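Local coordinates for bacteriorhodopsin (Nanosalina sp., PDB 6EYU), which pumps protons inward across the membrane as a retinal-containing xenorhodopsin of the bacteriorhodopsin-like family, at residues A[33-38]-A[219-224]; A[42-47]-A[89-94]. All coordinates share one frame; numbering follows the deposited sequence.

The two interactions lie about 10 Å apart, centre to centre, on the same side of the chain's centre, and together bring four helices of the seven-helix bundle into one group. Interaction 1 pairs the C-terminal end of helix 14-38 with helix 198-230, the first and last of the seven, while interaction 2 pairs helix 42-63 with helix 72-93. In chain order the latter falls wholly between the two halves of the former. They meet through Asp220 OD1, which makes a probable hydrogen bond of 2.9 Å to Thr91 OG1, and through Pro35 packed against helix 42-63. By comparison with other microbial rhodopsins, this is probably the cytoplasmic end.

Interaction 1 (A[33-38]-A[219-224]); sequences YLPRKL and LDMYLI. With MUN ([(2~{S})-2,3-bis(oxidanyl)propyl] (~{E})-undec-2-enoate), chain L; MUN ([(2~{S})-2,3-bis(oxidanyl)propyl] (~{E})-undec-2-enoate), chain T.
Leu38 sets its CD2 methyl squarely over one face of the Tyr222 ring, 4.2 Å from the centroid and only 5° off the ring normal, a CH-pi contact. At the edge, near the ring plane, lies CAI of the chain T monoacylglycerol, while ester oxygen OAB of the chain L lipid comes in obliquely; an eicosane also touches Tyr222. A tyrosine suits this border, its ring resting on leucine and lipid alike. Tyr222 OH is 4.3 Å from Leu34 CD1. Met221 carries the other half of the contact. Met221 CG lies anti to the carbonyl carbon, beside the backbone N (chi1 -72°). Met221 SD is 4.1 Å from both Leu34 CB and Pro35 CD; the flexible, polarisable thioether, bent at chi3, suits both partners. Proline, having no N-H, leaves one backbone bond unmade at a kink where Arg36 N also lacks its bond to the turn before, and offers a compact apolar ring. No hydrogen bond joins the segments, whose axes stay 10.6 Å apart. They run nearly parallel, at 11°, as the first and last helices. Beyond them, His225 bonds the Leu38 carbonyl, Asp220 bonds His48 of helix 42-63, and Leu219 and Leu223 lean on helix 157-183.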
# COMPACT_ATOMS: atom_id res chain seq x y z
N TYR A 33 4.62 -5.35 24.72
CA TYR A 33 4.72 -5.15 26.16
C TYR A 33 6.03 -4.46 26.51
O TYR A 33 6.10 -3.69 27.47
CB TYR A 33 4.64 -6.50 26.88
CG TYR A 33 5.27 -6.51 28.25
CD1 TYR A 33 4.56 -6.10 29.37
CD2 TYR A 33 6.48 -7.17 28.46
CE1 TYR A 33 5.07 -6.23 30.64
CE2 TYR A 33 7.00 -7.31 29.74
CZ TYR A 33 6.30 -6.83 30.82
OH TYR A 33 6.83 -6.95 32.08
N LEU A 34 7.05 -4.66 25.67
CA LEU A 34 8.42 -4.31 26.04
C LEU A 34 8.58 -2.81 26.21
O LEU A 34 9.36 -2.35 27.04
CB LEU A 34 9.40 -4.83 24.99
CG LEU A 34 10.39 -5.89 25.49
CD1 LEU A 34 10.63 -5.73 26.98
CD2 LEU A 34 9.88 -7.29 25.18
N PRO A 35 7.88 -2.02 25.37
CA PRO A 35 8.13 -0.59 25.39
C PRO A 35 7.80 0.07 26.73
O PRO A 35 8.52 0.97 27.16
CB PRO A 35 7.21 -0.07 24.29
CG PRO A 35 7.14 -1.19 23.31
CD PRO A 35 7.29 -2.46 24.10
N ARG A 36 6.76 -0.42 27.39
CA ARG A 36 6.35 0.15 28.67
C ARG A 36 7.33 -0.23 29.77
O ARG A 36 7.50 0.51 30.74
CB ARG A 36 4.94 -0.34 29.04
N LYS A 37 8.08 -1.31 29.55
CA LYS A 37 8.99 -1.83 30.56
C LYS A 37 10.37 -1.19 30.44
O LYS A 37 11.19 -1.29 31.35
CB LYS A 37 9.10 -3.35 30.43
N LEU A 38 10.65 -0.60 29.28
CA LEU A 38 12.01 -0.22 28.92
C LEU A 38 12.13 1.29 28.77
O LEU A 38 13.20 1.80 28.42
CB LEU A 38 12.43 -0.91 27.62
CG LEU A 38 13.30 -2.16 27.76
CD1 LEU A 38 13.00 -2.90 29.05
CD2 LEU A 38 13.09 -3.07 26.56
N LEU A 219 16.75 -6.78 20.02
CA LEU A 219 18.04 -6.11 19.91
C LEU A 219 17.85 -4.60 19.81
O LEU A 219 18.55 -3.83 20.47
CB LEU A 219 18.78 -6.62 18.68
CG LEU A 219 20.31 -6.64 18.74
CD1 LEU A 219 20.89 -5.75 17.65
CD2 LEU A 219 20.81 -6.21 20.11
N ASP A 220 16.86 -4.18 19.03
CA ASP A 220 16.65 -2.77 18.73
C ASP A 220 16.19 -2.03 19.98
O ASP A 220 16.69 -0.95 20.30
CB ASP A 220 15.61 -2.61 17.62
CG ASP A 220 15.26 -1.15 17.36
OD1 ASP A 220 16.19 -0.32 17.28
OD2 ASP A 220 14.07 -0.86 17.15
N MET A 221 15.26 -2.63 20.71
CA MET A 221 14.58 -1.94 21.80
C MET A 221 15.46 -1.91 23.05
O MET A 221 15.46 -0.93 23.79
CB MET A 221 13.25 -2.63 22.11
CG MET A 221 12.18 -2.41 21.06
SD MET A 221 10.52 -2.73 21.67
CE MET A 221 10.06 -4.15 20.67
N TYR A 222 16.30 -2.93 23.19
CA TYR A 222 17.23 -3.00 24.32
C TYR A 222 18.42 -2.06 24.11
O TYR A 222 18.89 -1.43 25.06
CB TYR A 222 17.72 -4.43 24.52
CG TYR A 222 16.85 -5.25 25.45
CD1 TYR A 222 16.94 -5.10 26.83
CD2 TYR A 222 15.93 -6.16 24.96
CE1 TYR A 222 16.15 -5.84 27.69
CE2 TYR A 222 15.13 -6.90 25.80
CZ TYR A 222 15.24 -6.74 27.17
OH TYR A 222 14.45 -7.48 28.02
N LEU A 223 18.85 -1.92 22.86
CA LEU A 223 19.98 -1.04 22.54
C LEU A 223 19.61 0.42 22.79
O LEU A 223 20.40 1.17 23.36
CB LEU A 223 20.39 -1.23 21.08
CG LEU A 223 21.77 -1.85 20.85
CD1 LEU A 223 22.02 -2.98 21.84
CD2 LEU A 223 21.90 -2.36 19.42
N ILE A 224 18.45 0.83 22.30
CA ILE A 224 17.89 2.14 22.61
C ILE A 224 17.79 2.32 24.12
O ILE A 224 18.32 3.28 24.69
CB ILE A 224 16.49 2.31 22.00
CG1 ILE A 224 16.60 2.57 20.50
CG2 ILE A 224 15.75 3.44 22.68
CD1 ILE A 224 15.31 2.37 19.75
CAR MUN L . 11.31 -16.10 20.82
CAQ MUN L . 12.46 -15.41 21.56
CAP MUN L . 13.55 -15.04 20.56
CAO MUN L . 14.89 -14.92 21.29
CAN MUN L . 15.60 -13.64 20.84
CAM MUN L . 15.79 -12.72 22.05
CAK MUN L . 17.28 -12.41 22.23
CAH MUN L . 17.60 -11.06 21.60
CAF MUN L . 18.79 -10.42 22.31
CAC MUN L . 18.47 -9.15 23.11
CAA MUN L . 19.68 -8.46 23.74
OAD MUN L . 20.70 -9.10 24.01
OAB MUN L . 19.47 -7.18 24.13
CAE MUN L . 20.32 -6.87 25.24
CAG MUN L . 21.49 -6.00 24.77
OAJ MUN L . 21.07 -5.21 23.65
CAI MUN L . 21.94 -5.09 25.91
OAL MUN L . 20.79 -4.47 26.51
CAN MUN T . 12.78 -16.76 29.13
CAM MUN T . 13.95 -15.78 28.97
CAK MUN T . 13.85 -14.69 30.05
CAH MUN T . 15.04 -13.74 29.92
CAF MUN T . 14.80 -12.50 30.78
CAC MUN T . 16.00 -11.57 30.95
CAA MUN T . 15.68 -10.13 31.37
OAD MUN T . 14.55 -9.81 31.72
OAB MUN T . 16.77 -9.33 31.54
CAE MUN T . 16.71 -8.21 30.65
CAG MUN T . 16.44 -6.94 31.45
OAJ MUN T . 16.40 -7.25 32.85
CAI MUN T . 17.56 -5.92 31.19
OAL MUN T . 17.49 -4.87 32.15

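Interaction 2 (A[42-47]-A[89-94]); sequences QKFGII and GLTAFH. With MUN ([(2~{S})-2,3-bis(oxidanyl)propyl] (~{E})-undec-2-enoate), chain B; MUN ([(2~{S})-2,3-bis(oxidanyl)propyl] (~{E})-undec-2-enoate), chain O.
Leu90 points toward the opposite helix and fits against three of its residues. Leu90 CD1 lies 3.7 Å from Ile47 CD1, the end of the isoleucine's ethyl arm against a leucine methyl, and touches the aliphatic part of Lys43 at CD. Leu90 CB meets Phe44 CE1 at 3.8 Å, and the Leu90 carbonyl O takes a hydrogen bond from a water that accepts one from Lys43 NZ. A long lysine suits this place: the chain packs on leucine, bends at chi3 and chi4, and delivers its amino group to the water. Lys43, Ile47 and Leu90 also line the chain O monoacylglycerol pocket. Next comes Thr91, which the Phe44 side chain crosses at about a right angle; Phe44 CE1 is 3.6 Å from Thr91 N, close to the ring plane. Thr91 OG1 packs 3.7 Å from Phe44 CE1 and is hydrogen-bonded to the Ala87 carbonyl and to Asp220 OD1 of helix 198-230. Last, His94 completes an offset edge-to-face pair, Phe44 presenting its edge to the imidazole face with centroids 6.0 Å apart and planes at 84°. His94 NE2 has a weak hydrogen bond to Glu228 OE1, and Lys43 also packs on Asp102 of a second subunit. The axes of segments 42-47 and 89-93 come within 11.3 Å at 170°, so these neighbouring helices are antiparallel, the up-and-down topology of the seven-helix microbial rhodopsin fold.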
# COMPACT_ATOMS: atom_id res chain seq x y z
N GLN A 42 6.56 3.60 22.37
CA GLN A 42 5.64 2.51 22.06
C GLN A 42 5.71 2.15 20.58
O GLN A 42 5.46 1.00 20.20
CB GLN A 42 4.21 2.92 22.43
CG GLN A 42 3.21 1.78 22.42
CD GLN A 42 3.59 0.66 23.37
OE1 GLN A 42 3.98 0.91 24.51
NE2 GLN A 42 3.43 -0.58 22.92
N LYS A 43 6.07 3.12 19.75
CA LYS A 43 6.03 2.94 18.30
C LYS A 43 6.96 1.81 17.88
O LYS A 43 6.63 1.04 16.98
CB LYS A 43 6.43 4.24 17.59
CG LYS A 43 7.79 4.78 17.99
CD LYS A 43 8.32 5.76 16.96
CE LYS A 43 8.14 7.20 17.40
NZ LYS A 43 9.43 7.81 17.85
N PHE A 44 8.08 1.67 18.58
CA PHE A 44 9.05 0.64 18.26
C PHE A 44 8.47 -0.75 18.51
O PHE A 44 8.58 -1.63 17.66
CB PHE A 44 10.32 0.83 19.10
CG PHE A 44 11.19 1.96 18.63
CD1 PHE A 44 11.87 1.87 17.44
CD2 PHE A 44 11.15 3.19 19.28
CE1 PHE A 44 12.59 2.95 16.94
CE2 PHE A 44 11.86 4.27 18.80
CZ PHE A 44 12.59 4.14 17.63
N GLY A 45 7.71 -0.88 19.59
CA GLY A 45 6.93 -2.08 19.85
C GLY A 45 5.93 -2.36 18.74
O GLY A 45 5.81 -3.49 18.27
N ILE A 46 5.15 -1.35 18.38
CA ILE A 46 4.17 -1.49 17.31
C ILE A 46 4.83 -2.08 16.07
O ILE A 46 4.38 -3.09 15.53
CB ILE A 46 3.54 -0.14 16.93
CG1 ILE A 46 2.97 0.56 18.17
CG2 ILE A 46 2.45 -0.33 15.89
CD1 ILE A 46 2.02 -0.31 18.98
N ILE A 47 5.91 -1.44 15.64
CA ILE A 47 6.51 -1.74 14.34
C ILE A 47 7.08 -3.15 14.32
O ILE A 47 6.87 -3.90 13.36
CB ILE A 47 7.63 -0.74 14.00
CG1 ILE A 47 7.03 0.62 13.63
CG2 ILE A 47 8.49 -1.27 12.87
CD1 ILE A 47 7.96 1.79 13.88
N GLY A 89 15.46 3.46 10.78
CA GLY A 89 15.37 4.89 10.51
C GLY A 89 14.96 5.67 11.74
O GLY A 89 15.56 6.69 12.07
N LEU A 90 13.94 5.18 12.43
CA LEU A 90 13.38 5.87 13.58
C LEU A 90 14.35 5.84 14.76
O LEU A 90 14.51 6.82 15.48
CB LEU A 90 12.05 5.25 13.98
CG LEU A 90 10.92 5.54 13.00
CD1 LEU A 90 9.58 5.07 13.54
CD2 LEU A 90 10.89 7.02 12.68
N THR A 91 15.03 4.71 14.91
CA THR A 91 16.14 4.61 15.85
C THR A 91 17.12 5.75 15.65
O THR A 91 17.47 6.46 16.59
CB THR A 91 16.89 3.27 15.69
OG1 THR A 91 15.96 2.18 15.75
CG2 THR A 91 17.94 3.11 16.78
N ALA A 92 17.60 5.90 14.41
CA ALA A 92 18.52 6.97 14.08
C ALA A 92 17.91 8.33 14.40
O ALA A 92 18.59 9.23 14.90
CB ALA A 92 18.89 6.90 12.60
N PHE A 93 16.62 8.49 14.09
CA PHE A 93 15.94 9.76 14.28
C PHE A 93 15.76 10.05 15.77
O PHE A 93 15.52 11.19 16.16
CB PHE A 93 14.58 9.74 13.59
CG PHE A 93 14.65 9.88 12.10
CD1 PHE A 93 15.88 9.94 11.46
CD2 PHE A 93 13.50 9.98 11.34
CE1 PHE A 93 15.96 10.08 10.09
CE2 PHE A 93 13.57 10.13 9.96
CZ PHE A 93 14.81 10.18 9.34
N HIS A 94 15.90 9.01 16.59
CA HIS A 94 15.35 9.03 17.93
C HIS A 94 15.97 10.14 18.77
O HIS A 94 15.29 10.79 19.56
CB HIS A 94 15.58 7.68 18.62
CG HIS A 94 14.98 7.59 19.99
ND1 HIS A 94 13.64 7.82 20.23
CD2 HIS A 94 15.56 7.40 21.20
CE1 HIS A 94 13.41 7.71 21.53
NE2 HIS A 94 14.56 7.46 22.14
CAR MUN B . -3.36 -5.19 19.23
CAQ MUN B . -2.54 -4.59 18.09
CAP MUN B . -1.50 -3.63 18.68
CAO MUN B . -2.10 -2.92 19.90
CAN MUN B . -1.34 -1.63 20.15
CAM MUN B . -0.78 -1.64 21.58
CAK MUN B . -0.48 -0.20 22.01
CAH MUN B . -1.15 0.08 23.35
CAF MUN B . -0.38 1.18 24.08
CAC MUN B . -1.17 2.47 24.34
CAA MUN B . -0.33 3.74 24.47
OAD MUN B . 0.90 3.67 24.52
OAB MUN B . -1.03 4.86 24.79
CAE MUN B . -0.55 5.36 26.04
CAG MUN B . -1.41 4.81 27.18
OAJ MUN B . -1.45 3.38 27.09
CAI MUN B . -0.79 5.21 28.52
OAL MUN B . -0.35 6.57 28.45
CAR MUN O . 0.80 -3.33 6.66
CAQ MUN O . 0.55 -3.93 8.04
CAP MUN O . 0.98 -2.93 9.11
CAO MUN O . 2.26 -2.23 8.65
CAN MUN O . 2.30 -0.83 9.27
CAM MUN O . 1.51 -0.83 10.57
CAK MUN O . 2.36 -0.21 11.67
CAH MUN O . 3.01 1.06 11.13
CAF MUN O . 3.03 2.14 12.21
CAC MUN O . 4.35 2.88 12.36
CAA MUN O . 4.40 3.93 13.47
OAD MUN O . 3.60 3.90 14.41
OAB MUN O . 5.39 4.85 13.35
CAE MUN O . 4.81 6.12 13.02
CAG MUN O . 5.16 7.13 14.11
OAJ MUN O . 6.53 7.52 13.97
CAI MUN O . 4.27 8.36 13.97
OAL MUN O . 4.79 9.42 14.77
O HOH W 1 12.14 8.33 16.75